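Local coordinates for protein glucosamine kinase (Streptacidiphilus jiangxiensis, PDB 6HWJ) that catalyses the magnesium- and ATP-dependent phosphorylation of D-glucosamine to D-glucosamine 6-phosphate and acts more weakly on glucose, at residues 147-152 with 167-172; 113-118 with 123-128; 49-54 with 139-144; 236-241 with 389-394. All blocks are in the same frame, centred on the assembly; numbering follows the deposited sequence.

Contact 1: 147-152 with 167-172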
loop_
_atom_site.group_PDB
_atom_site.type_symbol
_atom_site.label_atom_id
_atom_site.label_comp_id
_atom_site.label_asym_id
_atom_site.label_seq_id
_atom_site.Cartn_x
_atom_site.Cartn_y
_atom_site.Cartn_z
ATOM N N PRO A 147 -4.944 -3.479 6.789
ATOM C CA PRO A 147 -3.985 -3.814 7.849
ATOM C C PRO A 147 -2.966 -2.723 8.147
ATOM O O PRO A 147 -2.001 -3.001 8.873
ATOM C CB PRO A 147 -3.287 -5.042 7.267
ATOM C CG PRO A 147 -3.193 -4.696 5.793
ATOM C CD PRO A 147 -4.514 -3.998 5.479
ATOM N N ALA A 148 -3.130 -1.524 7.589
ATOM C CA ALA A 148 -2.076 -0.515 7.685
ATOM C C ALA A 148 -1.649 -0.254 9.129
ATOM O O ALA A 148 -0.470 -0.030 9.402
ATOM C CB ALA A 148 -2.533 0.784 7.016
ATOM N N ALA A 149 -2.592 -0.287 10.075
ATOM C CA ALA A 149 -2.232 -0.048 11.469
ATOM C C ALA A 149 -1.339 -1.161 12.018
ATOM O O ALA A 149 -0.409 -0.902 12.801
ATOM C CB ALA A 149 -3.489 0.060 12.334
ATOM N N GLN A 150 -1.618 -2.404 11.645
ATOM C CA GLN A 150 -0.789 -3.515 12.110
ATOM C C GLN A 150 0.583 -3.489 11.445
ATOM O O GLN A 150 1.587 -3.826 12.072
ATOM C CB GLN A 150 -1.484 -4.847 11.846
ATOM C CG GLN A 150 -2.686 -5.104 12.742
ATOM C CD GLN A 150 -3.845 -4.163 12.464
ATOM O OE1 GLN A 150 -4.192 -3.912 11.310
ATOM N NE2 GLN A 150 -4.447 -3.631 13.528
ATOM N N ARG A 151 0.641 -3.104 10.170
ATOM C CA ARG A 151 1.926 -3.015 9.483
ATOM C C ARG A 151 2.797 -1.914 10.079
ATOM O O ARG A 151 3.967 -2.145 10.408
ATOM C CB ARG A 151 1.706 -2.762 7.989
ATOM C CG ARG A 151 0.898 -3.859 7.288
ATOM C CD ARG A 151 1.630 -5.168 7.171
ATOM N NE ARG A 151 0.751 -6.199 6.611
ATOM C CZ ARG A 151 -0.185 -6.854 7.301
ATOM N NH1 ARG A 151 -0.365 -6.623 8.583
ATOM N NH2 ARG A 151 -0.940 -7.745 6.702
ATOM N N ILE A 152 2.239 -0.706 10.226
ATOM C CA ILE A 152 3.025 0.417 10.722
ATOM C C ILE A 152 3.513 0.149 12.137
ATOM O O ILE A 152 4.683 0.380 12.464
ATOM C CB ILE A 152 2.203 1.723 10.634
ATOM C CG1 ILE A 152 1.980 2.093 9.162
ATOM C CG2 ILE A 152 2.945 2.853 11.349
ATOM C CD1 ILE A 152 0.954 3.188 8.925
ATOM N N TRP A 167 3.694 8.760 14.376
ATOM C CA TRP A 167 3.351 9.476 15.589
ATOM C C TRP A 167 2.297 8.754 16.409
ATOM O O TRP A 167 2.389 8.709 17.636
ATOM C CB TRP A 167 2.814 10.873 15.249
ATOM C CG TRP A 167 3.837 11.858 14.767
ATOM C CD1 TRP A 167 4.956 11.594 14.033
ATOM C CD2 TRP A 167 3.813 13.276 14.977
ATOM N NE1 TRP A 167 5.632 12.756 13.772
ATOM C CE2 TRP A 167 4.956 13.807 14.340
ATOM C CE3 TRP A 167 2.939 14.145 15.640
ATOM C CZ2 TRP A 167 5.243 15.164 14.340
ATOM C CZ3 TRP A 167 3.230 15.499 15.659
ATOM C CH2 TRP A 167 4.375 15.999 15.014
ATOM N N GLY A 168 1.277 8.199 15.750
ATOM C CA GLY A 168 0.263 7.472 16.478
ATOM C C GLY A 168 -0.687 6.754 15.551
ATOM O O GLY A 168 -0.760 7.033 14.346
ATOM N N LEU A 169 -1.430 5.835 16.154
ATOM C CA LEU A 169 -2.470 5.080 15.493
ATOM C C LEU A 169 -3.700 5.034 16.384
ATOM O O LEU A 169 -3.587 4.815 17.595
ATOM C CB LEU A 169 -1.998 3.650 15.215
ATOM C CG LEU A 169 -0.782 3.528 14.306
ATOM C CD1 LEU A 169 -0.222 2.121 14.370
ATOM C CD2 LEU A 169 -1.175 3.916 12.893
ATOM N N LEU A 170 -4.868 5.228 15.781
ATOM C CA LEU A 170 -6.146 5.051 16.462
ATOM C C LEU A 170 -6.860 3.866 15.834
ATOM O O LEU A 170 -7.126 3.871 14.624
ATOM C CB LEU A 170 -7.016 6.298 16.360
ATOM C CG LEU A 170 -8.439 6.148 16.903
ATOM C CD1 LEU A 170 -8.394 5.802 18.398
ATOM C CD2 LEU A 170 -9.274 7.394 16.665
ATOM N N THR A 171 -7.154 2.852 16.651
ATOM C CA THR A 171 -7.838 1.661 16.173
ATOM C C THR A 171 -9.027 1.336 17.065
ATOM O O THR A 171 -9.109 1.762 18.223
ATOM C CB THR A 171 -6.892 0.445 16.121
ATOM O OG1 THR A 171 -6.386 0.188 17.437
ATOM C CG2 THR A 171 -5.741 0.711 15.162
ATOM N N LEU A 172 -9.952 0.577 16.494
ATOM C CA LEU A 172 -11.119 0.077 17.183
ATOM C C LEU A 172 -10.843 -1.378 17.535
ATOM O O LEU A 172 -10.504 -2.171 16.655
ATOM C CB LEU A 172 -12.354 0.206 16.294
ATOM C CG LEU A 172 -13.736 -0.094 16.889
ATOM C CD1 LEU A 172 -14.213 1.004 17.807
ATOM C CD2 LEU A 172 -14.717 -0.300 15.738
#
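A149 and L169 mark the closest approach of helix 148-152 to strand 167-172, whose short axes pass 9.4 Å apart and run in largely opposed directions, at 142°. L169 has the largest share of the contact. Its CG stands anti to its own carbonyl carbon (chi1 -61°), which sends L169 CD1 out to the helix, where it lies 3.4 Å from A149 O. L169 CD1 is also 4.4 Å from A149 CB and 4.4 Å from I152 CG2, so one leucine branch rests against a backbone carbonyl and two side chains three residues apart.

Further along the strand T171 also faces the helix and meets it methyl to methyl, T171 CG2 3.7 Å from A149 CB. The threonine splits its two branches by polarity: CG2 joins the apolar packing, while OG1 makes a weak hydrogen bond to V99 O of the neighbouring strand 98-102. Alanine suits position 149 because its short side chain lets the helix come close to the sheet, whereas the longer, branched I152 reaches L169. L180 of strand 179-186 also packs on A149. L170 points away from the helix, and its side chain touches L39 of strand 34-42.

At its beginning the strand carries a classic beta bulge, W167 and G168 both facing V184. The contact is a helix packed by small and branched apolar side chains on one face of an antiparallel sheet, the side chain of I152 about 8 Å from those of K133, a probable ATP-binding residue, and D319, a magnesium ligand.

Contact 2: 113-118 with 123-128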
loop_
_atom_site.group_PDB
_atom_site.type_symbol
_atom_site.label_atom_id
_atom_site.label_comp_id
_atom_site.label_asym_id
_atom_site.label_seq_id
_atom_site.Cartn_x
_atom_site.Cartn_y
_atom_site.Cartn_z
ATOM N N ARG A 113 -4.207 22.036 7.869
ATOM C CA ARG A 113 -4.313 22.362 6.451
ATOM C C ARG A 113 -4.695 21.098 5.697
ATOM O O ARG A 113 -4.002 20.080 5.798
ATOM C CB ARG A 113 -2.988 22.941 5.940
ATOM C CG ARG A 113 -2.958 23.211 4.448
ATOM C CD ARG A 113 -1.720 24.022 4.052
ATOM N NE ARG A 113 -0.464 23.316 4.280
ATOM C CZ ARG A 113 0.090 22.463 3.418
ATOM N NH1 ARG A 113 1.252 21.886 3.703
ATOM N NH2 ARG A 113 -0.512 22.182 2.270
ATOM N N GLY A 114 -5.796 21.158 4.950
ATOM C CA GLY A 114 -6.231 20.005 4.188
ATOM C C GLY A 114 -5.438 19.827 2.911
ATOM O O GLY A 114 -4.960 20.787 2.307
ATOM N N ILE A 115 -5.294 18.565 2.498
ATOM C CA ILE A 115 -4.614 18.213 1.255
ATOM C C ILE A 115 -5.362 17.051 0.621
ATOM O O ILE A 115 -5.911 16.191 1.314
ATOM C CB ILE A 115 -3.130 17.832 1.456
ATOM C CG1 ILE A 115 -2.996 16.757 2.527
ATOM C CG2 ILE A 115 -2.320 19.067 1.804
ATOM C CD1 ILE A 115 -1.658 16.043 2.501
ATOM N N ILE A 116 -5.371 17.022 -0.705
ATOM C CA ILE A 116 -6.133 16.028 -1.450
ATOM C C ILE A 116 -5.219 14.858 -1.775
ATOM O O ILE A 116 -4.188 15.030 -2.436
ATOM C CB ILE A 116 -6.739 16.629 -2.729
ATOM C CG1 ILE A 116 -7.989 17.449 -2.396
ATOM C CG2 ILE A 116 -7.085 15.526 -3.726
ATOM C CD1 ILE A 116 -7.717 18.711 -1.599
ATOM N N VAL A 117 -5.599 13.670 -1.306
ATOM C CA VAL A 117 -4.902 12.429 -1.616
ATOM C C VAL A 117 -5.947 11.330 -1.758
ATOM O O VAL A 117 -6.988 11.345 -1.090
ATOM C CB VAL A 117 -3.868 12.051 -0.533
ATOM C CG1 VAL A 117 -2.937 10.958 -1.048
ATOM C CG2 VAL A 117 -3.083 13.272 -0.088
ATOM N N ASP A 118 -5.668 10.373 -2.636
ATOM C CA ASP A 118 -6.565 9.240 -2.850
ATOM C C ASP A 118 -7.923 9.706 -3.370
ATOM O O ASP A 118 -8.819 10.044 -2.593
ATOM C CB ASP A 118 -6.746 8.450 -1.551
ATOM C CG ASP A 118 -5.425 8.125 -0.878
ATOM O OD1 ASP A 118 -4.439 7.850 -1.599
ATOM O OD2 ASP A 118 -5.371 8.152 0.372
ATOM N N SER A 123 -7.002 13.439 4.340
ATOM C CA SER A 123 -5.720 13.746 4.972
ATOM C C SER A 123 -5.648 15.211 5.367
ATOM O O SER A 123 -5.992 16.094 4.577
ATOM C CB SER A 123 -4.543 13.418 4.043
ATOM O OG SER A 123 -4.404 12.016 3.882
ATOM N N VAL A 124 -5.145 15.459 6.576
ATOM C CA VAL A 124 -5.031 16.785 7.163
ATOM C C VAL A 124 -3.605 16.957 7.674
ATOM O O VAL A 124 -3.136 16.157 8.502
ATOM C CB VAL A 124 -6.029 16.982 8.315
ATOM C CG1 VAL A 124 -5.901 18.402 8.888
ATOM C CG2 VAL A 124 -7.451 16.740 7.819
ATOM N N ILE A 125 -2.929 17.992 7.201
ATOM C CA ILE A 125 -1.586 18.321 7.678
ATOM C C ILE A 125 -1.707 19.139 8.959
ATOM O O ILE A 125 -2.445 20.133 9.014
ATOM C CB ILE A 125 -0.795 19.087 6.604
ATOM C CG1 ILE A 125 -0.695 18.271 5.325
ATOM C CG2 ILE A 125 0.587 19.427 7.127
ATOM C CD1 ILE A 125 -0.090 19.029 4.153
ATOM N N VAL A 126 -1.012 18.713 10.003
ATOM C CA VAL A 126 -1.061 19.400 11.290
ATOM C C VAL A 126 0.334 19.887 11.641
ATOM O O VAL A 126 1.325 19.160 11.477
ATOM C CB VAL A 126 -1.628 18.479 12.397
ATOM C CG1 VAL A 126 -1.934 19.287 13.656
ATOM C CG2 VAL A 126 -2.888 17.809 11.917
ATOM N N GLY A 127 0.408 21.135 12.110
ATOM C CA GLY A 127 1.689 21.743 12.449
ATOM C C GLY A 127 2.684 21.813 11.315
ATOM O O GLY A 127 3.885 22.006 11.563
ATOM N N GLU A 128 2.222 21.664 10.071
ATOM C CA GLU A 128 3.105 21.571 8.906
ATOM C C GLU A 128 4.214 20.542 9.105
ATOM O O GLU A 128 5.272 20.627 8.483
ATOM C CB GLU A 128 3.700 22.943 8.561
ATOM C CG GLU A 128 2.619 23.959 8.164
ATOM C CD GLU A 128 1.780 23.486 6.989
ATOM O OE1 GLU A 128 2.340 22.857 6.068
ATOM O OE2 GLU A 128 0.556 23.745 6.983
HETATM O O HOH W 1 -7.910 14.337 1.731
HETATM O O HOH W 2 -6.124 10.510 2.259
#
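R113 and I125 form an antiparallel hydrogen-bonded pair, joined by R113 N to I125 O at 2.8 Å and I125 N to R113 O at 2.7 Å. G114 with V124 follows as a non-hydrogen-bonded pair, and beyond it the strands drift apart: the bond from I115 N to S123 O is weak, and a water bridges I115 O and S123 N instead. A second water links S123 OG with D118 OD2, although D118 is poorly ordered.

The side chain of R113 leaves with CG anti to the backbone N (chi1 175°) and bends at chi3, which turns the guanidinium side-on to E128. R113 NE donates to E128 OE2 at 2.9 Å and R113 NH1 to E128 OE1 at 2.8 Å, each bond nearly straight and each using the syn lone pair of its oxygen. With the two planes only 18° apart, this bidentate salt bridge holds the guanidinium and carboxylate nearly coplanar. Arginine suits the place because its flat, poorly hydrated face accepts a methyl: I125 CD1 lies over it. A weak hydrogen bond joins R113 NH1 to Y187 OH, from a probable ATP-binding residue.

On the same face of the sheet the isoleucines cross at about a right angle, I115 CD1 lying 3.7 Å from I125 CG1. Their beta-branched chains suit extended strands.

The arrangement is a beta hairpin at the edge of the six-stranded sheet, with S123 packing on K133, another residue inferred to bind ATP. Such an edge hairpin beside the nucleotide site recalls the glycine-rich loop region of the kinase N-lobe.

Contact 3: 49-54 with 139-144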
loop_
_atom_site.group_PDB
_atom_site.type_symbol
_atom_site.label_atom_id
_atom_site.label_comp_id
_atom_site.label_asym_id
_atom_site.label_seq_id
_atom_site.Cartn_x
_atom_site.Cartn_y
_atom_site.Cartn_z
ATOM N N VAL A 49 -17.573 6.258 15.408
ATOM C CA VAL A 49 -17.830 5.130 14.527
ATOM C C VAL A 49 -19.338 5.076 14.351
ATOM O O VAL A 49 -20.074 4.801 15.306
ATOM C CB VAL A 49 -17.277 3.823 15.105
ATOM C CG1 VAL A 49 -17.668 2.658 14.219
ATOM C CG2 VAL A 49 -15.756 3.918 15.259
ATOM N N VAL A 50 -19.804 5.402 13.150
ATOM C CA VAL A 50 -21.212 5.653 12.891
ATOM C C VAL A 50 -21.708 4.627 11.887
ATOM O O VAL A 50 -21.005 4.272 10.934
ATOM C CB VAL A 50 -21.456 7.087 12.389
ATOM C CG1 VAL A 50 -22.928 7.355 12.160
ATOM C CG2 VAL A 50 -20.873 8.086 13.394
ATOM N N ARG A 51 -22.917 4.151 12.119
ATOM C CA ARG A 51 -23.599 3.229 11.215
ATOM C C ARG A 51 -24.749 3.956 10.540
ATOM O O ARG A 51 -25.597 4.556 11.218
ATOM C CB ARG A 51 -24.089 2.011 11.994
ATOM C CG ARG A 51 -24.476 0.825 11.167
ATOM C CD ARG A 51 -24.965 -0.312 12.071
ATOM N NE ARG A 51 -23.931 -0.745 13.014
ATOM C CZ ARG A 51 -23.234 -1.878 12.909
ATOM N NH1 ARG A 51 -23.449 -2.719 11.901
ATOM N NH2 ARG A 51 -22.323 -2.175 13.823
ATOM N N SER A 52 -24.771 3.926 9.211
ATOM C CA SER A 52 -25.952 4.373 8.499
ATOM C C SER A 52 -27.006 3.246 8.483
ATOM O O SER A 52 -26.737 2.095 8.845
ATOM C CB SER A 52 -25.577 4.820 7.084
ATOM O OG SER A 52 -24.620 3.962 6.494
ATOM N N ALA A 53 -28.223 3.597 8.084
ATOM C CA ALA A 53 -29.347 2.670 8.187
ATOM C C ALA A 53 -29.194 1.450 7.294
ATOM O O ALA A 53 -29.936 0.474 7.465
ATOM C CB ALA A 53 -30.665 3.396 7.857
ATOM N N ASP A 54 -28.260 1.477 6.347
ATOM C CA ASP A 54 -27.966 0.329 5.503
ATOM C C ASP A 54 -26.867 -0.551 6.091
ATOM O O ASP A 54 -26.299 -1.375 5.373
ATOM C CB ASP A 54 -27.559 0.798 4.104
ATOM C CG ASP A 54 -26.342 1.723 4.133
ATOM O OD1 ASP A 54 -25.853 2.024 5.247
ATOM O OD2 ASP A 54 -25.880 2.146 3.052
ATOM N N PRO A 139 -14.865 -1.652 7.406
ATOM C CA PRO A 139 -15.506 -2.960 7.207
ATOM C C PRO A 139 -16.618 -3.189 8.218
ATOM O O PRO A 139 -16.732 -2.493 9.235
ATOM C CB PRO A 139 -14.358 -3.960 7.398
ATOM C CG PRO A 139 -13.351 -3.234 8.236
ATOM C CD PRO A 139 -13.467 -1.768 7.866
ATOM N N ALA A 140 -17.467 -4.177 7.914
ATOM C CA ALA A 140 -18.459 -4.623 8.881
ATOM C C ALA A 140 -17.768 -5.101 10.158
ATOM O O ALA A 140 -16.590 -5.450 10.164
ATOM C CB ALA A 140 -19.311 -5.751 8.296
ATOM N N GLU A 141 -18.520 -5.112 11.252
ATOM C CA GLU A 141 -17.939 -5.453 12.547
ATOM C C GLU A 141 -17.392 -6.874 12.521
ATOM O O GLU A 141 -18.061 -7.803 12.064
ATOM C CB GLU A 141 -18.981 -5.302 13.654
ATOM C CG GLU A 141 -18.413 -5.422 15.059
ATOM C CD GLU A 141 -19.435 -5.080 16.132
ATOM O OE1 GLU A 141 -20.643 -4.996 15.806
ATOM O OE2 GLU A 141 -19.027 -4.890 17.298
ATOM N N GLY A 142 -16.164 -7.035 13.005
ATOM C CA GLY A 142 -15.504 -8.316 13.018
ATOM C C GLY A 142 -14.900 -8.757 11.704
ATOM O O GLY A 142 -14.246 -9.802 11.671
ATOM N N GLU A 143 -15.089 -7.998 10.619
ATOM C CA GLU A 143 -14.528 -8.413 9.342
ATOM C C GLU A 143 -13.250 -7.641 9.038
ATOM O O GLU A 143 -13.138 -6.456 9.363
ATOM C CB GLU A 143 -15.534 -8.184 8.208
ATOM C CG GLU A 143 -16.744 -9.098 8.272
ATOM C CD GLU A 143 -17.551 -9.084 6.989
ATOM O OE1 GLU A 143 -17.120 -8.417 6.023
ATOM O OE2 GLU A 143 -18.613 -9.742 6.945
ATOM N N PRO A 144 -12.270 -8.276 8.387
ATOM C CA PRO A 144 -10.987 -7.605 8.174
ATOM C C PRO A 144 -11.111 -6.421 7.231
ATOM O O PRO A 144 -11.846 -6.463 6.248
ATOM C CB PRO A 144 -10.093 -8.702 7.566
ATOM C CG PRO A 144 -10.845 -9.979 7.746
ATOM C CD PRO A 144 -12.287 -9.624 7.783
HETATM O O HOH W 3 -21.253 -4.241 11.332
#
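R51 and E141 face each other at the surface, the end of strand 45-51 facing the loop that follows strand 137-138. Both residues start alike, with CG anti to the backbone N, at chi1 -164° in R51 and -171° in E141. Beyond that they differ: the glutamate runs out extended, whereas the arginine bends at chi3, and the two side chains cross at about a right angle.

The nearest atoms are R51 NH2 and E141 OE1, 3.8 Å apart, a long salt bridge. The oxygen comes in at the edge of the guanidinium, near its plane, but the carboxylate itself is turned 49° from that plane, so this is a loose electrostatic pairing and not a bidentate grip. A water supplies the more definite link, accepting from R51 NH1 at 2.7 Å and from E141 N at 2.9 Å. The arginine is thus tied to the loop backbone as well as facing its carboxylate.

The stronger partner of R51 is D36 on the adjacent strand 34-42, which forms a salt bridge with the same NH2. That negative charge would also ease the nearness of R34. Arginine fits here because its several N-H groups can serve D36, the water and E141 at once.

On the other side, A140 to E143 form a type II beta turn closed by E143 N to A140 O, with G142 supplying the positive phi that its third position requires. The contact is a water-bridged surface link between a beta-turn loop and the end of an inner strand of the N-terminal antiparallel sheet.

Contact 4: 236-241 with 389-394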
loop_
_atom_site.group_PDB
_atom_site.type_symbol
_atom_site.label_atom_id
_atom_site.label_comp_id
_atom_site.label_asym_id
_atom_site.label_seq_id
_atom_site.Cartn_x
_atom_site.Cartn_y
_atom_site.Cartn_z
ATOM N N ARG A 236 5.965 -10.630 13.881
ATOM C CA ARG A 236 4.607 -10.955 14.294
ATOM C C ARG A 236 4.263 -12.419 14.042
ATOM O O ARG A 236 3.187 -12.873 14.453
ATOM C CB ARG A 236 3.597 -10.067 13.570
ATOM C CG ARG A 236 3.614 -8.608 14.037
ATOM C CD ARG A 236 2.315 -7.879 13.702
ATOM N NE ARG A 236 1.163 -8.447 14.400
ATOM C CZ ARG A 236 0.280 -9.285 13.852
ATOM N NH1 ARG A 236 0.399 -9.666 12.586
ATOM N NH2 ARG A 236 -0.727 -9.745 14.581
ATOM N N GLY A 237 5.135 -13.158 13.380
ATOM C CA GLY A 237 4.946 -14.574 13.157
ATOM C C GLY A 237 4.793 -14.893 11.685
ATOM O O GLY A 237 4.839 -14.023 10.817
ATOM N N ARG A 238 4.599 -16.179 11.419
ATOM C CA ARG A 238 4.464 -16.656 10.048
ATOM C C ARG A 238 3.455 -17.788 10.039
ATOM O O ARG A 238 3.163 -18.386 11.078
ATOM C CB ARG A 238 5.807 -17.125 9.492
ATOM C CG ARG A 238 6.360 -18.329 10.248
ATOM C CD ARG A 238 7.778 -18.651 9.817
ATOM N NE ARG A 238 8.659 -17.496 9.973
ATOM C CZ ARG A 238 9.955 -17.501 9.689
ATOM N NH1 ARG A 238 10.529 -18.604 9.238
ATOM N NH2 ARG A 238 10.677 -16.402 9.864
ATOM N N THR A 239 2.939 -18.081 8.846
ATOM C CA THR A 239 1.947 -19.145 8.654
ATOM C C THR A 239 2.362 -19.973 7.446
ATOM O O THR A 239 2.526 -19.408 6.347
ATOM C CB THR A 239 0.550 -18.563 8.456
ATOM O OG1 THR A 239 0.200 -17.720 9.566
ATOM C CG2 THR A 239 -0.468 -19.672 8.316
ATOM N N PRO A 240 2.509 -21.292 7.567
ATOM C CA PRO A 240 2.818 -22.107 6.378
ATOM C C PRO A 240 1.650 -22.114 5.402
ATOM O O PRO A 240 0.499 -22.344 5.787
ATOM C CB PRO A 240 3.073 -23.509 6.952
ATOM C CG PRO A 240 3.294 -23.316 8.421
ATOM C CD PRO A 240 2.483 -22.097 8.804
ATOM N N ALA A 241 1.948 -21.837 4.134
ATOM C CA ALA A 241 0.956 -22.003 3.085
ATOM C C ALA A 241 0.490 -23.453 3.029
ATOM O O ALA A 241 1.280 -24.381 3.190
ATOM C CB ALA A 241 1.533 -21.586 1.738
ATOM N N ALA A 389 17.222 -13.558 9.233
ATOM C CA ALA A 389 15.851 -13.721 8.760
ATOM C C ALA A 389 15.826 -14.375 7.383
ATOM O O ALA A 389 14.901 -14.143 6.598
ATOM C CB ALA A 389 15.130 -12.377 8.721
ATOM N N ASP A 390 16.831 -15.199 7.083
ATOM C CA ASP A 390 16.971 -15.764 5.744
ATOM C C ASP A 390 15.736 -16.559 5.323
ATOM O O ASP A 390 15.363 -16.565 4.139
ATOM C CB ASP A 390 18.200 -16.681 5.675
ATOM C CG ASP A 390 19.431 -16.068 6.309
ATOM O OD1 ASP A 390 19.472 -15.947 7.552
ATOM O OD2 ASP A 390 20.358 -15.711 5.560
ATOM N N ASP A 391 15.099 -17.250 6.272
ATOM C CA ASP A 391 14.104 -18.266 5.947
ATOM C C ASP A 391 12.735 -17.704 5.573
ATOM O O ASP A 391 11.849 -18.482 5.202
ATOM C CB ASP A 391 13.944 -19.233 7.131
ATOM C CG ASP A 391 13.758 -18.513 8.457
ATOM O OD1 ASP A 391 13.667 -17.264 8.459
ATOM O OD2 ASP A 391 13.711 -19.198 9.502
ATOM N N LEU A 392 12.514 -16.390 5.665
ATOM C CA LEU A 392 11.234 -15.865 5.223
ATOM C C LEU A 392 11.157 -15.733 3.713
ATOM O O LEU A 392 10.053 -15.603 3.168
ATOM C CB LEU A 392 10.967 -14.511 5.897
ATOM C CG LEU A 392 11.903 -13.355 5.634
ATOM C CD1 LEU A 392 11.527 -12.611 4.362
ATOM C CD2 LEU A 392 11.898 -12.417 6.842
ATOM N N PHE A 393 12.292 -15.804 3.024
ATOM C CA PHE A 393 12.355 -15.640 1.572
ATOM C C PHE A 393 12.499 -17.015 0.921
ATOM O O PHE A 393 13.521 -17.679 1.089
ATOM C CB PHE A 393 13.514 -14.711 1.198
ATOM C CG PHE A 393 13.666 -14.497 -0.292
ATOM C CD1 PHE A 393 12.570 -14.170 -1.075
ATOM C CD2 PHE A 393 14.903 -14.620 -0.899
ATOM C CE1 PHE A 393 12.700 -13.986 -2.426
ATOM C CE2 PHE A 393 15.035 -14.422 -2.265
ATOM C CZ PHE A 393 13.935 -14.107 -3.026
ATOM N N ASP A 394 11.460 -17.446 0.200
ATOM C CA ASP A 394 11.480 -18.696 -0.581
ATOM C C ASP A 394 11.610 -18.309 -2.053
ATOM O O ASP A 394 10.620 -17.935 -2.697
ATOM C CB ASP A 394 10.220 -19.509 -0.318
ATOM C CG ASP A 394 10.254 -20.892 -0.976
ATOM O OD1 ASP A 394 11.146 -21.150 -1.815
ATOM O OD2 ASP A 394 9.360 -21.705 -0.667
#
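R238 joins D391 by a salt bridge at the surface, linking the segment that leads into edge strand 239-240 of a small three-stranded sheet to a 3-10 turn, 390-392, between helices 362-386 and 398-416. From CB, which points toward that turn, the chain sets out with CG lodged between the backbone N and the carbonyl carbon (chi1 64°). CG, CD and NE carry it toward the turn without touching it, and a bend at chi3 (56°) aims the planar end at the aspartate. Along the way the side chain also packs on I295 of the central strand 293-295.

At CZ, the first atom to come near D391, the group divides. R238 NH1 reaches D391 OD2 at 3.2 Å and R238 NH2 reaches D391 OD1 at 3.4 Å, both weak hydrogen bonds. Arginine suits this site by its length, and the short aspartate by holding its charge close to the turn. D391 CG lies in the guanidinium plane, but the carboxylate is rotated 74° against it, so the pair lacks the flat geometry of a strong bidentate bridge. The buried L392 packs on H230 and A234 of helix 212-234, and L392 CB stands 4.4 Å from R238 NH2.

Along the chain, contact 2 is nested inside the loop closed by contact 3; contact 1 follows and contact 4 comes last. Contacts 1 and 2 share the six-stranded antiparallel sheet, with centres about 18 Å apart, the first on strand 166-172 and the second at the edge hairpin, and both lie near residues inferred to bind ATP. Contact 3, on the five-stranded sheet, touches contact 1 by packing of V49 CG2 on L172 CD1. Contact 4 lies in the largely helical later part, its centre about 36 Å from that of contact 2 and on the opposite side of the chain's centre. The set therefore runs from the N-terminal sheets, past the nucleotide region, into the helical part.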